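PDB 6VVR: tautomerase from Bordetella trematum, which belongs to the tautomerase superfamily of MIF-like enzymes and is built, as three copies of the chain, from paired beta-alpha-beta units. Local coordinates for residues Asn4-Gln9 with Met60-Val65; Ser24-Gln29 with Leu81-Ala86; Val65-Gly70 with Leu102-Lys107. One frame throughout, in Å; residues are numbered along the deposited sequence.

Contact 1 (Asn4-Gln9 with Met60-Val65)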
ATOM      1  N   ASN A   4      -5.460   1.505   5.302  1.00 21.85           N
ATOM      2  CA  ASN A   4      -4.790   2.765   5.032  1.00 21.71           C
ATOM      3  C   ASN A   4      -5.657   3.549   4.067  1.00 24.13           C
ATOM      4  O   ASN A   4      -6.094   3.018   3.035  1.00 22.00           O
ATOM      5  CB  ASN A   4      -3.354   2.576   4.521  1.00 26.17           C
ATOM      6  CG  ASN A   4      -3.247   1.607   3.382  1.00 27.08           C
ATOM      7  OD1 ASN A   4      -3.168   2.012   2.218  1.00 30.59           O
ATOM      8  ND2 ASN A   4      -3.194   0.323   3.703  1.00 29.08           N
ATOM      9  N   VAL A   5      -5.935   4.797   4.438  1.00 20.80           N
ATOM     10  CA  VAL A   5      -6.992   5.603   3.847  1.00 20.78           C
ATOM     11  C   VAL A   5      -6.370   6.842   3.230  1.00 21.58           C
ATOM     12  O   VAL A   5      -5.481   7.466   3.821  1.00 24.89           O
ATOM     13  CB  VAL A   5      -8.038   5.998   4.905  1.00 25.50           C
ATOM     14  CG1 VAL A   5      -9.219   6.703   4.244  1.00 22.62           C
ATOM     15  CG2 VAL A   5      -8.473   4.765   5.658  1.00 27.11           C
ATOM     16  N   HIS A   6      -6.863   7.214   2.056  1.00 18.67           N
ATOM     17  CA  HIS A   6      -6.235   8.228   1.223  1.00 23.43           C
ATOM     18  C   HIS A   6      -7.325   9.183   0.773  1.00 21.71           C
ATOM     19  O   HIS A   6      -8.264   8.759   0.099  1.00 21.63           O
ATOM     20  CB  HIS A   6      -5.540   7.560   0.031  1.00 21.79           C
ATOM     21  CG  HIS A   6      -4.595   6.472   0.440  1.00 23.63           C
ATOM     22  ND1 HIS A   6      -3.241   6.683   0.590  1.00 23.72           N
ATOM     23  CD2 HIS A   6      -4.813   5.176   0.774  1.00 23.87           C
ATOM     24  CE1 HIS A   6      -2.662   5.559   0.977  1.00 25.73           C
ATOM     25  NE2 HIS A   6      -3.594   4.630   1.098  1.00 23.82           N
ATOM     26  N   ILE A   7      -7.238  10.447   1.194  1.00 21.81           N
ATOM     27  CA  ILE A   7      -8.302  11.416   0.958  1.00 20.27           C
ATOM     28  C   ILE A   7      -7.687  12.709   0.447  1.00 20.43           C
ATOM     29  O   ILE A   7      -6.482  12.937   0.544  1.00 22.42           O
ATOM     30  CB  ILE A   7      -9.157  11.689   2.215  1.00 20.41           C
ATOM     31  CG1 ILE A   7      -8.318  12.319   3.317  1.00 21.28           C
ATOM     32  CG2 ILE A   7      -9.807  10.407   2.711  1.00 21.19           C
ATOM     33  CD1 ILE A   7      -9.148  12.786   4.510  1.00 25.69           C
ATOM     34  N   MET A   8      -8.541  13.555  -0.116  1.00 23.57           N
ATOM     35  CA  MET A   8      -8.099  14.855  -0.583  1.00 25.29           C
ATOM     36  C   MET A   8      -7.870  15.780   0.605  1.00 26.18           C
ATOM     37  O   MET A   8      -8.562  15.693   1.626  1.00 26.69           O
ATOM     38  CB  MET A   8      -9.137  15.473  -1.526  1.00 25.97           C
ATOM     39  CG  MET A   8      -9.514  14.598  -2.713  1.00 26.44           C
ATOM     40  SD  MET A   8      -8.050  14.024  -3.582  1.00 27.59           S
ATOM     41  CE  MET A   8      -7.365  15.556  -4.196  1.00 28.38           C
ATOM     42  N   GLN A   9      -6.880  16.659   0.469  1.00 25.38           N
ATOM     43  CA  GLN A   9      -6.730  17.770   1.399  1.00 30.94           C
ATOM     44  C   GLN A   9      -8.017  18.584   1.450  1.00 30.19           C
ATOM     45  O   GLN A   9      -8.756  18.681   0.469  1.00 32.23           O
ATOM     46  CB  GLN A   9      -5.579  18.684   0.970  1.00 32.00           C
ATOM     47  CG  GLN A   9      -4.185  18.167   1.253  1.00 35.71           C
ATOM     48  CD  GLN A   9      -3.116  19.152   0.809  1.00 38.55           C
ATOM     49  OE1 GLN A   9      -3.426  20.250   0.344  1.00 42.23           O
ATOM     50  NE2 GLN A   9      -1.854  18.759   0.939  1.00 37.49           N
ATOM     51  N   MET A  60     -11.021  12.175  -5.114  1.00 28.33           N
ATOM     52  CA  MET A  60     -11.065  10.740  -4.881  1.00 26.11           C
ATOM     53  C   MET A  60     -10.917  10.477  -3.391  1.00 26.79           C
ATOM     54  O   MET A  60     -10.416  11.312  -2.630  1.00 22.61           O
ATOM     55  CB  MET A  60      -9.971   9.988  -5.662  1.00 27.86           C
ATOM     56  CG  MET A  60      -8.544  10.263  -5.220  1.00 26.03           C
ATOM     57  SD  MET A  60      -8.038   9.187  -3.846  1.00 23.73           S
ATOM     58  CE  MET A  60      -7.050  10.346  -2.884  1.00 24.30           C
ATOM     59  N   ALA A  61     -11.378   9.302  -2.984  1.00 24.23           N
ATOM     60  CA  ALA A  61     -11.003   8.712  -1.713  1.00 21.76           C
ATOM     61  C   ALA A  61     -10.726   7.244  -1.970  1.00 23.51           C
ATOM     62  O   ALA A  61     -11.318   6.631  -2.865  1.00 22.31           O
ATOM     63  CB  ALA A  61     -12.084   8.877  -0.634  1.00 23.85           C
ATOM     64  N   LEU A  62      -9.799   6.693  -1.198  1.00 22.47           N
ATOM     65  CA  LEU A  62      -9.375   5.312  -1.380  1.00 22.20           C
ATOM     66  C   LEU A  62      -9.172   4.668  -0.019  1.00 23.18           C
ATOM     67  O   LEU A  62      -8.461   5.221   0.823  1.00 22.17           O
ATOM     68  CB  LEU A  62      -8.078   5.245  -2.192  1.00 21.17           C
ATOM     69  CG  LEU A  62      -7.483   3.844  -2.333  1.00 21.49           C
ATOM     70  CD1 LEU A  62      -8.392   2.948  -3.197  1.00 23.41           C
ATOM     71  CD2 LEU A  62      -6.072   3.928  -2.906  1.00 21.56           C
ATOM     72  N   VAL A  63      -9.802   3.512   0.198  1.00 20.87           N
ATOM     73  CA  VAL A  63      -9.596   2.712   1.404  1.00 20.35           C
ATOM     74  C   VAL A  63      -8.961   1.395   0.978  1.00 22.14           C
ATOM     75  O   VAL A  63      -9.591   0.596   0.278  1.00 22.42           O
ATOM     76  CB  VAL A  63     -10.910   2.473   2.174  1.00 20.31           C
ATOM     77  CG1 VAL A  63     -10.642   1.691   3.463  1.00 21.99           C
ATOM     78  CG2 VAL A  63     -11.622   3.799   2.496  1.00 20.06           C
ATOM     79  N   ASN A  64      -7.718   1.170   1.394  1.00 19.87           N
ATOM     80  CA  ASN A  64      -7.039  -0.102   1.198  1.00 20.26           C
ATOM     81  C   ASN A  64      -7.129  -0.926   2.474  1.00 23.56           C
ATOM     82  O   ASN A  64      -6.785  -0.434   3.556  1.00 23.54           O
ATOM     83  CB  ASN A  64      -5.571   0.117   0.835  1.00 21.31           C
ATOM     84  CG  ASN A  64      -5.398   0.793  -0.506  1.00 25.60           C
ATOM     85  OD1 ASN A  64      -6.198   0.599  -1.421  1.00 21.98           O
ATOM     86  ND2 ASN A  64      -4.344   1.595  -0.630  1.00 24.70           N
ATOM     87  N   VAL A  65      -7.564  -2.181   2.343  1.00 20.05           N
ATOM     88  CA  VAL A  65      -7.784  -3.076   3.478  1.00 20.62           C
ATOM     89  C   VAL A  65      -6.927  -4.317   3.287  1.00 24.73           C
ATOM     90  O   VAL A  65      -7.133  -5.078   2.331  1.00 22.31           O
ATOM     91  CB  VAL A  65      -9.257  -3.484   3.617  1.00 20.78           C
ATOM     92  CG1 VAL A  65      -9.445  -4.332   4.881  1.00 20.80           C
ATOM     93  CG2 VAL A  65     -10.174  -2.266   3.599  1.00 19.76           C
TER
HETATM   94  O   HOH W   1     -11.328  12.636  -0.325  1.00 28.27           O

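Contact 2 (Ser24-Gln29 with Leu81-Ala86)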
ATOM      1  N   SER A  24     -13.628   2.423  11.385  1.00 24.10           N
ATOM      2  CA  SER A  24     -13.410   1.346  12.345  1.00 25.10           C
ATOM      3  C   SER A  24     -14.727   0.657  12.683  1.00 26.42           C
ATOM      4  O   SER A  24     -14.839  -0.572  12.606  1.00 26.23           O
ATOM      5  CB  SER A  24     -12.733   1.899  13.599  1.00 25.58           C
ATOM      6  OG  SER A  24     -12.670   0.911  14.622  1.00 27.17           O
ATOM      7  N   ASP A  25     -15.756   1.440  13.018  1.00 27.60           N
ATOM      8  CA  ASP A  25     -17.071   0.852  13.281  1.00 28.77           C
ATOM      9  C   ASP A  25     -17.618   0.109  12.068  1.00 27.01           C
ATOM     10  O   ASP A  25     -18.284  -0.920  12.212  1.00 28.17           O
ATOM     11  CB  ASP A  25     -18.066   1.928  13.709  1.00 31.87           C
ATOM     12  CG  ASP A  25     -19.270   1.349  14.411  1.00 44.20           C
ATOM     13  OD1 ASP A  25     -19.101   0.505  15.329  1.00 50.22           O
ATOM     14  OD2 ASP A  25     -20.404   1.697  14.018  1.00 49.81           O
ATOM     15  N   ALA A  26     -17.347   0.606  10.861  1.00 28.72           N
ATOM     16  CA  ALA A  26     -17.844  -0.081   9.672  1.00 25.55           C
ATOM     17  C   ALA A  26     -17.212  -1.455   9.539  1.00 26.97           C
ATOM     18  O   ALA A  26     -17.867  -2.407   9.100  1.00 27.72           O
ATOM     19  CB  ALA A  26     -17.582   0.756   8.417  1.00 25.73           C
ATOM     20  N   VAL A  27     -15.941  -1.588   9.932  1.00 25.68           N
ATOM     21  CA  VAL A  27     -15.293  -2.897   9.890  1.00 25.00           C
ATOM     22  C   VAL A  27     -15.942  -3.835  10.896  1.00 25.11           C
ATOM     23  O   VAL A  27     -16.276  -4.981  10.583  1.00 24.67           O
ATOM     24  CB  VAL A  27     -13.783  -2.773  10.150  1.00 26.54           C
ATOM     25  CG1 VAL A  27     -13.155  -4.161  10.172  1.00 24.16           C
ATOM     26  CG2 VAL A  27     -13.123  -1.897   9.094  1.00 22.99           C
ATOM     27  N   VAL A  28     -16.109  -3.358  12.128  1.00 24.24           N
ATOM     28  CA  VAL A  28     -16.707  -4.177  13.176  1.00 28.93           C
ATOM     29  C   VAL A  28     -18.114  -4.613  12.781  1.00 29.00           C
ATOM     30  O   VAL A  28     -18.465  -5.791  12.888  1.00 30.57           O
ATOM     31  CB  VAL A  28     -16.697  -3.402  14.509  1.00 30.83           C
ATOM     32  CG1 VAL A  28     -17.477  -4.158  15.589  1.00 32.24           C
ATOM     33  CG2 VAL A  28     -15.256  -3.133  14.949  1.00 29.54           C
ATOM     34  N   GLN A  29     -18.934  -3.679  12.296  1.00 28.40           N
ATOM     35  CA  GLN A  29     -20.335  -4.012  12.047  1.00 32.38           C
ATOM     36  C   GLN A  29     -20.485  -4.942  10.852  1.00 31.56           C
ATOM     37  O   GLN A  29     -21.301  -5.873  10.880  1.00 30.58           O
ATOM     38  CB  GLN A  29     -21.158  -2.736  11.843  1.00 29.97           C
ATOM     39  CG  GLN A  29     -21.417  -1.935  13.126  1.00 38.88           C
ATOM     40  CD  GLN A  29     -21.839  -2.810  14.306  1.00 43.03           C
ATOM     41  OE1 GLN A  29     -21.121  -2.915  15.300  1.00 46.52           O
ATOM     42  NE2 GLN A  29     -23.008  -3.437  14.198  1.00 49.81           N
ATOM     43  N   LEU A  81     -19.069  -2.318   0.823  1.00 22.84           N
ATOM     44  CA  LEU A  81     -20.221  -1.424   0.833  1.00 22.75           C
ATOM     45  C   LEU A  81     -20.212  -0.538   2.070  1.00 24.90           C
ATOM     46  O   LEU A  81     -20.423   0.676   1.965  1.00 24.85           O
ATOM     47  CB  LEU A  81     -21.511  -2.243   0.766  1.00 23.51           C
ATOM     48  CG  LEU A  81     -22.856  -1.530   0.613  1.00 29.75           C
ATOM     49  CD1 LEU A  81     -22.900  -0.714  -0.670  1.00 27.27           C
ATOM     50  CD2 LEU A  81     -23.983  -2.560   0.615  1.00 26.00           C
ATOM     51  N   ALA A  82     -19.959  -1.126   3.243  1.00 22.65           N
ATOM     52  CA  ALA A  82     -19.995  -0.361   4.485  1.00 26.13           C
ATOM     53  C   ALA A  82     -18.864   0.656   4.545  1.00 25.96           C
ATOM     54  O   ALA A  82     -19.048   1.769   5.051  1.00 23.97           O
ATOM     55  CB  ALA A  82     -19.935  -1.305   5.690  1.00 23.04           C
ATOM     56  N   LEU A  83     -17.677   0.288   4.055  1.00 22.66           N
ATOM     57  CA  LEU A  83     -16.576   1.246   4.031  1.00 24.45           C
ATOM     58  C   LEU A  83     -16.845   2.374   3.041  1.00 22.32           C
ATOM     59  O   LEU A  83     -16.616   3.548   3.354  1.00 23.26           O
ATOM     60  CB  LEU A  83     -15.266   0.532   3.697  1.00 23.91           C
ATOM     61  CG  LEU A  83     -14.754  -0.402   4.799  1.00 22.22           C
ATOM     62  CD1 LEU A  83     -13.584  -1.221   4.291  1.00 26.40           C
ATOM     63  CD2 LEU A  83     -14.365   0.394   6.046  1.00 25.56           C
ATOM     64  N   ASN A  84     -17.341   2.044   1.841  1.00 22.53           N
ATOM     65  CA  ASN A  84     -17.680   3.089   0.878  1.00 25.49           C
ATOM     66  C   ASN A  84     -18.666   4.085   1.482  1.00 24.28           C
ATOM     67  O   ASN A  84     -18.463   5.302   1.407  1.00 24.08           O
ATOM     68  CB  ASN A  84     -18.242   2.469  -0.408  1.00 22.68           C
ATOM     69  CG  ASN A  84     -17.963   3.329  -1.661  1.00 28.97           C
ATOM     70  OD1 ASN A  84     -18.726   4.243  -1.980  1.00 26.88           O
ATOM     71  ND2 ASN A  84     -16.877   3.023  -2.371  1.00 26.70           N
ATOM     72  N   GLN A  85     -19.730   3.583   2.109  1.00 24.73           N
ATOM     73  CA  GLN A  85     -20.728   4.472   2.704  1.00 28.28           C
ATOM     74  C   GLN A  85     -20.163   5.260   3.885  1.00 28.50           C
ATOM     75  O   GLN A  85     -20.530   6.427   4.076  1.00 29.86           O
ATOM     76  CB  GLN A  85     -21.966   3.664   3.117  1.00 28.54           C
ATOM     77  CG  GLN A  85     -22.727   3.051   1.916  1.00 31.03           C
ATOM     78  CD  GLN A  85     -23.722   1.962   2.318  1.00 34.77           C
ATOM     79  OE1 GLN A  85     -23.712   1.482   3.447  1.00 35.50           O
ATOM     80  NE2 GLN A  85     -24.572   1.551   1.371  1.00 36.53           N
ATOM     81  N   ALA A  86     -19.262   4.661   4.670  1.00 24.65           N
ATOM     82  CA  ALA A  86     -18.632   5.392   5.767  1.00 27.66           C
ATOM     83  C   ALA A  86     -17.833   6.586   5.258  1.00 25.79           C
ATOM     84  O   ALA A  86     -17.879   7.675   5.844  1.00 27.95           O
ATOM     85  CB  ALA A  86     -17.742   4.449   6.581  1.00 26.15           C
TER

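Contact 3 (Val65-Gly70 with Leu102-Lys107)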
ATOM      1  N   VAL A  65      -7.564  -2.181   2.343  1.00 20.05           N
ATOM      2  CA  VAL A  65      -7.784  -3.076   3.478  1.00 20.62           C
ATOM      3  C   VAL A  65      -6.927  -4.317   3.287  1.00 24.73           C
ATOM      4  O   VAL A  65      -7.133  -5.078   2.331  1.00 22.31           O
ATOM      5  CB  VAL A  65      -9.257  -3.484   3.617  1.00 20.78           C
ATOM      6  CG1 VAL A  65      -9.445  -4.332   4.881  1.00 20.80           C
ATOM      7  CG2 VAL A  65     -10.174  -2.266   3.599  1.00 19.76           C
ATOM      8  N   ASP A  66      -5.967  -4.522   4.186  1.00 21.94           N
ATOM      9  CA  ASP A  66      -5.261  -5.789   4.280  1.00 20.91           C
ATOM     10  C   ASP A  66      -5.928  -6.584   5.390  1.00 22.44           C
ATOM     11  O   ASP A  66      -5.958  -6.137   6.544  1.00 23.87           O
ATOM     12  CB  ASP A  66      -3.772  -5.582   4.569  1.00 20.60           C
ATOM     13  CG  ASP A  66      -3.049  -4.907   3.422  1.00 26.49           C
ATOM     14  OD1 ASP A  66      -3.289  -5.269   2.255  1.00 27.75           O
ATOM     15  OD2 ASP A  66      -2.248  -4.002   3.682  1.00 30.10           O
ATOM     16  N   LEU A  67      -6.510  -7.724   5.042  1.00 18.64           N
ATOM     17  CA  LEU A  67      -7.252  -8.504   6.019  1.00 21.33           C
ATOM     18  C   LEU A  67      -6.973  -9.990   5.845  1.00 21.75           C
ATOM     19  O   LEU A  67      -6.616 -10.463   4.765  1.00 21.11           O
ATOM     20  CB  LEU A  67      -8.763  -8.238   5.937  1.00 22.59           C
ATOM     21  CG  LEU A  67      -9.578  -8.965   4.867  1.00 22.41           C
ATOM     22  CD1 LEU A  67     -11.066  -8.779   5.121  1.00 25.14           C
ATOM     23  CD2 LEU A  67      -9.193  -8.461   3.482  1.00 21.89           C
ATOM     24  N   ILE A  68      -7.132 -10.719   6.948  1.00 21.91           N
ATOM     25  CA  ILE A  68      -6.903 -12.153   6.931  1.00 22.51           C
ATOM     26  C   ILE A  68      -7.865 -12.822   5.960  1.00 25.17           C
ATOM     27  O   ILE A  68      -9.073 -12.554   5.960  1.00 24.95           O
ATOM     28  CB  ILE A  68      -7.038 -12.719   8.350  1.00 24.52           C
ATOM     29  CG1 ILE A  68      -5.919 -12.165   9.229  1.00 26.62           C
ATOM     30  CG2 ILE A  68      -6.975 -14.239   8.317  1.00 27.31           C
ATOM     31  CD1 ILE A  68      -6.189 -12.330  10.726  1.00 30.72           C
ATOM     32  N   ALA A  69      -7.323 -13.707   5.127  1.00 21.31           N
ATOM     33  CA  ALA A  69      -8.115 -14.434   4.151  1.00 24.26           C
ATOM     34  C   ALA A  69      -9.149 -15.316   4.844  1.00 25.17           C
ATOM     35  O   ALA A  69      -9.037 -15.640   6.031  1.00 28.99           O
ATOM     36  CB  ALA A  69      -7.212 -15.301   3.272  1.00 25.09           C
ATOM     37  N   GLY A  70     -10.169 -15.701   4.084  1.00 31.78           N
ATOM     38  CA  GLY A  70     -11.190 -16.611   4.568  1.00 31.00           C
ATOM     39  C   GLY A  70     -12.579 -16.021   4.690  1.00 34.28           C
ATOM     40  O   GLY A  70     -13.528 -16.772   4.951  1.00 35.02           O
ATOM     41  N   LEU A 102      -9.717  -4.653  -1.190  1.00 20.59           N
ATOM     42  CA  LEU A 102      -9.434  -5.656  -0.172  1.00 20.23           C
ATOM     43  C   LEU A 102      -8.284  -6.521  -0.660  1.00 22.31           C
ATOM     44  O   LEU A 102      -8.298  -6.994  -1.804  1.00 22.49           O
ATOM     45  CB  LEU A 102     -10.653  -6.537   0.116  1.00 19.17           C
ATOM     46  CG  LEU A 102     -11.996  -5.858   0.397  1.00 20.56           C
ATOM     47  CD1 LEU A 102     -13.052  -6.913   0.712  1.00 19.58           C
ATOM     48  CD2 LEU A 102     -11.895  -4.831   1.538  1.00 19.45           C
ATOM     49  N   ARG A 103      -7.290  -6.717   0.195  1.00 20.01           N
ATOM     50  CA  ARG A 103      -6.191  -7.632  -0.090  1.00 21.50           C
ATOM     51  C   ARG A 103      -6.290  -8.785   0.898  1.00 20.84           C
ATOM     52  O   ARG A 103      -6.060  -8.600   2.098  1.00 20.53           O
ATOM     53  CB  ARG A 103      -4.844  -6.919   0.002  1.00 21.88           C
ATOM     54  CG  ARG A 103      -4.818  -5.605  -0.771  1.00 25.57           C
ATOM     55  CD  ARG A 103      -3.412  -5.239  -1.202  1.00 28.74           C
ATOM     56  NE  ARG A 103      -3.363  -3.871  -1.707  1.00 30.05           N
ATOM     57  CZ  ARG A 103      -3.236  -2.794  -0.937  1.00 26.52           C
ATOM     58  NH1 ARG A 103      -3.184  -1.592  -1.496  1.00 23.06           N
ATOM     59  NH2 ARG A 103      -3.135  -2.921   0.387  1.00 22.35           N
ATOM     60  N   ASP A 104      -6.676  -9.960   0.396  1.00 22.31           N
ATOM     61  CA  ASP A 104      -6.759 -11.167   1.215  1.00 22.55           C
ATOM     62  C   ASP A 104      -5.349 -11.612   1.575  1.00 24.25           C
ATOM     63  O   ASP A 104      -4.558 -11.940   0.686  1.00 24.31           O
ATOM     64  CB  ASP A 104      -7.486 -12.276   0.458  1.00 24.76           C
ATOM     65  CG  ASP A 104      -8.941 -12.444   0.886  1.00 27.10           C
ATOM     66  OD1 ASP A 104      -9.401 -11.741   1.804  1.00 26.88           O
ATOM     67  OD2 ASP A 104      -9.623 -13.310   0.293  1.00 31.61           O
ATOM     68  N   ILE A 105      -5.043 -11.636   2.865  1.00 20.62           N
ATOM     69  CA  ILE A 105      -3.724 -12.008   3.374  1.00 20.33           C
ATOM     70  C   ILE A 105      -3.858 -13.363   4.065  1.00 18.25           C
ATOM     71  O   ILE A 105      -4.553 -13.464   5.088  1.00 22.27           O
ATOM     72  CB  ILE A 105      -3.179 -10.947   4.338  1.00 20.30           C
ATOM     73  CG1 ILE A 105      -3.192  -9.542   3.698  1.00 21.30           C
ATOM     74  CG2 ILE A 105      -1.770 -11.321   4.818  1.00 20.38           C
ATOM     75  CD1 ILE A 105      -2.340  -9.408   2.420  1.00 20.89           C
ATOM     76  N   PRO A 106      -3.214 -14.424   3.570  1.00 21.96           N
ATOM     77  CA  PRO A 106      -3.247 -15.709   4.286  1.00 20.63           C
ATOM     78  C   PRO A 106      -2.739 -15.567   5.714  1.00 21.55           C
ATOM     79  O   PRO A 106      -1.894 -14.721   6.008  1.00 21.97           O
ATOM     80  CB  PRO A 106      -2.324 -16.603   3.450  1.00 23.06           C
ATOM     81  CG  PRO A 106      -2.438 -16.042   2.061  1.00 24.68           C
ATOM     82  CD  PRO A 106      -2.551 -14.543   2.254  1.00 24.29           C
ATOM     83  N   LYS A 107      -3.256 -16.427   6.600  1.00 21.91           N
ATOM     84  CA  LYS A 107      -2.925 -16.325   8.021  1.00 23.10           C
ATOM     85  C   LYS A 107      -1.430 -16.459   8.279  1.00 22.46           C
ATOM     86  O   LYS A 107      -0.921 -15.900   9.260  1.00 23.35           O
ATOM     87  CB  LYS A 107      -3.686 -17.386   8.811  1.00 24.42           C
ATOM     88  CG  LYS A 107      -5.184 -17.170   8.823  1.00 27.37           C
ATOM     89  CD  LYS A 107      -5.877 -18.130   9.776  1.00 35.22           C
ATOM     90  CE  LYS A 107      -7.366 -17.867   9.797  1.00 39.00           C
ATOM     91  NZ  LYS A 107      -8.088 -18.914  10.564  1.00 42.12           N
TER
HETATM   92  O   HOH W   2     -10.966 -12.412   3.836  1.00 25.89           O
HETATM   93  O   HOH W   3     -11.219 -14.828   1.964  1.00 40.65           O

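Contact 1 (Asn4-Gln9 with Met60-Val65)
Four backbone hydrogen bonds pair strand 4-8 with strand 61-65. The segment axes run 4.7 Å apart at 176°, so the pairing is antiparallel. In the hydrogen-bonded pair N4-N64, N4 N donates a hydrogen bond to N64 O at 2.9 Å, and N64 N answers to N4 O. The pair H6-L62 repeats this, with H6 N to L62 O at 2.8 Å. All four donors lie in the planes of their acceptor carbonyls. One step beyond, water 1 continues the link, accepting from M8 N and donating to M60 O.

This is the central pair of the four-stranded sheet of a MIF-like fold, where the two beta-alpha-beta halves of the chain meet edge to edge.

A side-chain network lies on the face carrying N4, H6, L62 and N64. N4 OD1 accepts twice: H6 NE2 reaches it at 2.9 Å on a lone pair and in the imidazole plane, nearly straight at 170°, whereas N64 ND2 comes from above the carbonyl plane at 3.1 Å. H6 ND1 is hydrogen-bonded to Y45 OH, so both ring nitrogens are engaged, which should hold the ring's rotation.

On the other face, V5 CG1 lies beside V63 CG2 at 4.2 Å, and helices 13-31 and 73-91 cover this side. At the strand end, the bent M60 chain puts CE in van der Waals contact with H6 O (3.6 Å) and in an apolar pair with M8 SD.

Contact 2 (Ser24-Gln29 with Leu81-Ala86)
Two helices packed antiparallel on one face of a beta sheet, as in the MIF-like fold, meet here through small side chains. The segment axes approach to 8.9 Å and run at 158° to each other, and the interface buries 164 Å² in all. The contact is apolar, and its focus on the first helix is A26, whose methyl points toward the other helix.

Along 81-86, A82 comes first. Its CB also points toward the partner helix, and A26 CB lies 3.8 Å from A82 O and 4.1 Å from A82 CB. The alpha carbons of A26 and A82 are 5.6 Å apart, consistent with the small alanine side chains letting the backbones come close here. A82 also touches S30 farther along helix 13-31.

L83 follows, turned to the sheet side. Its CG is anti to the carbonyl carbon (chi1 -69°), and with chi2 at 171° the CD2 branch reaches across to the first helix. V27 meets it obliquely: V27 CG2, anti to the carbonyl carbon, lies 4.0 Å from L83 CD2. L3 of strand 2-8 and V100 of strand 98-105 also border this leucine.

One turn after A82 comes A86, which also touches L23. The methyl of A26 thus faces A82, L83 and A86 together, with A26 CB lying 4.1 Å from A86 CB.

Contact 3 (Val65-Gly70 with Leu102-Lys107)
R103 leaves strand 102-105 on the same face as D66 of strand 65-68, and the two side chains run side by side. R103 CB lies 3.2 Å from D66 OD1, and CG and CD follow past the same oxygen as the chain extends from CG to NE. At the tip, NH2 turns back to form a salt bridge with D66 OD1 at 3.0 Å. The carboxylate oxygen lies 2° from the guanidinium plane, but the donor stands 31° above the carboxylate plane. NH1 pairs with D66 of the second subunit, while D66 OD2 takes R103 of the third, so the charges join all three chains.

Backbone bonds set the register: R103 N to V65 O at 2.7 Å, L67 N to R103 O, I105 N to L67 O, and A69 N to I105 O. On the other face, V65 CB packs 3.6 Å from L102 CD2. Where the strands end, I68 CG2 meets K107 CG at 3.5 Å, tighter than usual, and water 2 lies within hydrogen-bonding distance of I68 O and D104 OD1. D104 OD2 forms a salt bridge with K76. Parallel neighbouring strands with segment axes at 30°, joined through helix 73-91, are those of a beta-alpha-beta unit.

How the contacts relate
From the N terminus, strand 2-8 leads into helix 13-31 and then strand 39-45. Contact 1 closes the first long loop, bringing 60-65 back beside 4-9. Contact 2 starts inside that loop, at 24-29, and ends beyond it, at 81-86, so the two cross. Contact 3 opens at V65, shared with contact 1, and therefore follows it in series; it closes around helix 73-91 and crosses contact 2. Contact 1 joins the two halves within the sheet, contact 2 joins their helices, and contact 3 completes the second half. L83 CD1 lies 3.6 Å from V65 CG2, linking helix layer and sheet.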